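Local coordinates for protein phenylacetaldehyde dehydrogenase (Burkholderia cenocepacia, PDB 4O5H) that probably oxidises phenylacetaldehyde to phenylacetate with NAD+ as cofactor, as a member of the aldehyde dehydrogenase family, at residues Ala109-Glu114 against Ala217-Glu222. Residues are numbered along the deposited sequence; the frame is centred on the assembly and turned at random.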
loop_
_atom_site.group_PDB
_atom_site.type_symbol
_atom_site.label_atom_id
_atom_site.label_comp_id
_atom_site.label_asym_id
_atom_site.label_seq_id
_atom_site.Cartn_x
_atom_site.Cartn_y
_atom_site.Cartn_z
ATOM N N ALA A 109 -14.502 0.822 -31.738
ATOM C CA ALA A 109 -15.289 1.231 -30.583
ATOM C C ALA A 109 -16.729 0.709 -30.595
ATOM O O ALA A 109 -17.227 0.254 -29.575
ATOM C CB ALA A 109 -15.271 2.748 -30.468
ATOM N N ARG A 110 -17.404 0.733 -31.733
ATOM C CA ARG A 110 -18.804 0.236 -31.764
ATOM C C ARG A 110 -18.879 -1.261 -31.469
ATOM O O ARG A 110 -19.698 -1.696 -30.679
ATOM C CB ARG A 110 -19.463 0.514 -33.104
ATOM C CG ARG A 110 -20.867 -0.009 -33.203
ATOM C CD ARG A 110 -21.819 0.636 -32.182
ATOM N NE ARG A 110 -23.122 -0.022 -32.199
ATOM C CZ ARG A 110 -24.226 0.477 -31.657
ATOM N NH1 ARG A 110 -24.187 1.614 -31.012
ATOM N NH2 ARG A 110 -25.379 -0.163 -31.766
ATOM N N GLU A 111 -17.978 -2.046 -32.077
ATOM C CA GLU A 111 -17.945 -3.467 -31.799
ATOM C C GLU A 111 -17.693 -3.753 -30.306
ATOM O O GLU A 111 -18.358 -4.561 -29.697
ATOM C CB GLU A 111 -16.821 -4.139 -32.615
ATOM C CG GLU A 111 -16.706 -5.618 -32.324
ATOM C CD GLU A 111 -15.461 -6.235 -32.929
ATOM O OE1 GLU A 111 -14.692 -5.515 -33.628
ATOM O OE2 GLU A 111 -15.241 -7.423 -32.645
ATOM N N LEU A 112 -16.715 -3.073 -29.733
ATOM C CA LEU A 112 -16.445 -3.239 -28.299
ATOM C C LEU A 112 -17.625 -2.872 -27.447
ATOM O O LEU A 112 -17.919 -3.554 -26.461
ATOM C CB LEU A 112 -15.220 -2.408 -27.891
ATOM C CG LEU A 112 -13.856 -2.984 -28.387
ATOM C CD1 LEU A 112 -12.744 -1.961 -28.261
ATOM C CD2 LEU A 112 -13.520 -4.218 -27.607
ATOM N N ALA A 113 -18.336 -1.822 -27.831
ATOM C CA ALA A 113 -19.541 -1.401 -27.104
ATOM C C ALA A 113 -20.647 -2.432 -27.197
ATOM O O ALA A 113 -21.304 -2.725 -26.214
ATOM C CB ALA A 113 -20.044 -0.069 -27.619
ATOM N N GLU A 114 -20.841 -3.002 -28.377
ATOM C CA GLU A 114 -21.858 -4.064 -28.550
ATOM C C GLU A 114 -21.509 -5.307 -27.700
ATOM O O GLU A 114 -22.374 -5.879 -27.035
ATOM C CB GLU A 114 -21.997 -4.443 -30.043
ATOM C CG GLU A 114 -22.620 -3.300 -30.860
ATOM C CD GLU A 114 -22.826 -3.586 -32.327
ATOM O OE1 GLU A 114 -22.378 -4.641 -32.836
ATOM O OE2 GLU A 114 -23.457 -2.709 -32.977
ATOM N N ALA A 217 -12.556 -8.309 -22.541
ATOM C CA ALA A 217 -11.135 -8.509 -22.204
ATOM C C ALA A 217 -10.430 -9.411 -23.223
ATOM O O ALA A 217 -9.321 -9.116 -23.627
ATOM C CB ALA A 217 -10.994 -9.082 -20.811
ATOM N N LEU A 218 -11.116 -10.461 -23.682
ATOM C CA LEU A 218 -10.586 -11.309 -24.723
ATOM C C LEU A 218 -10.409 -10.512 -26.016
ATOM O O LEU A 218 -9.394 -10.670 -26.661
ATOM C CB LEU A 218 -11.439 -12.572 -24.954
ATOM C CG LEU A 218 -11.479 -13.503 -23.709
ATOM C CD1 LEU A 218 -12.366 -14.688 -23.970
ATOM C CD2 LEU A 218 -10.076 -13.983 -23.328
ATOM N N ARG A 219 -11.359 -9.668 -26.375
ATOM C CA ARG A 219 -11.217 -8.888 -27.610
ATOM C C ARG A 219 -10.080 -7.890 -27.461
ATOM O O ARG A 219 -9.319 -7.696 -28.382
ATOM C CB ARG A 219 -12.539 -8.195 -27.992
ATOM C CG ARG A 219 -12.488 -7.450 -29.325
ATOM C CD ARG A 219 -12.350 -8.366 -30.523
ATOM N NE ARG A 219 -12.510 -7.563 -31.752
ATOM C CZ ARG A 219 -11.548 -7.258 -32.609
ATOM N NH1 ARG A 219 -10.318 -7.752 -32.488
ATOM N NH2 ARG A 219 -11.823 -6.448 -33.602
ATOM N N LEU A 220 -9.928 -7.321 -26.285
ATOM C CA LEU A 220 -8.827 -6.421 -25.993
ATOM C C LEU A 220 -7.481 -7.147 -26.129
ATOM O O LEU A 220 -6.563 -6.601 -26.671
ATOM C CB LEU A 220 -8.946 -5.829 -24.589
ATOM C CG LEU A 220 -7.803 -4.915 -24.140
ATOM C CD1 LEU A 220 -7.731 -3.636 -24.957
ATOM C CD2 LEU A 220 -7.989 -4.584 -22.694
ATOM N N GLY A 221 -7.419 -8.397 -25.723
ATOM C CA GLY A 221 -6.235 -9.263 -25.995
ATOM C C GLY A 221 -5.827 -9.323 -27.444
ATOM O O GLY A 221 -4.665 -9.197 -27.762
ATOM N N GLU A 222 -6.812 -9.465 -28.331
ATOM C CA GLU A 222 -6.582 -9.433 -29.779
ATOM C C GLU A 222 -5.976 -8.081 -30.197
ATOM O O GLU A 222 -5.015 -8.044 -30.993
ATOM C CB GLU A 222 -7.869 -9.685 -30.540
ATOM C CG GLU A 222 -8.491 -11.064 -30.238
ATOM C CD GLU A 222 -9.717 -11.357 -31.077
ATOM O OE1 GLU A 222 -10.099 -10.518 -31.906
ATOM O OE2 GLU A 222 -10.311 -12.449 -30.917
#
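A three-residue salt-bridge network, E111–R219–E222, ties helix 109-120 to helix 215-227 in the aldehyde dehydrogenase fold. R219 meets the carboxylate of E111 side-on with two nitrogens, one to each oxygen. NH2 of R219 donates to the syn side of E111 OE1 at 3.0 Å, almost straight at 170°. The second bond, from R219 NE to E111 OE2 at 2.9 Å, is more bent and arrives from above the carboxylate plane, the two flat groups being turned 36° against each other. E111 reaches across as an extended chain, whereas R219 bends at chi2 (68°) and presents its NE–NH2 edge. The remaining nitrogen, NH1 of R219, forms a salt bridge with OE1 of E222 at 2.8 Å, though with weak hydrogen-bond geometry, one turn further along its own helix. Held by both acids, the guanidinium is restrained in its rotation, and its positive charge probably eases the proximity of the two carboxylates. Beside the polar grip, L112 CD2 packs against R219 CG at 3.8 Å, the two side chains crossing at about a right angle. Helix 21-28 adjoins the network through A22 and T23 at E111 and F26 at R219 and E222, while I105 of helix 91-107 touches both L112 and L220.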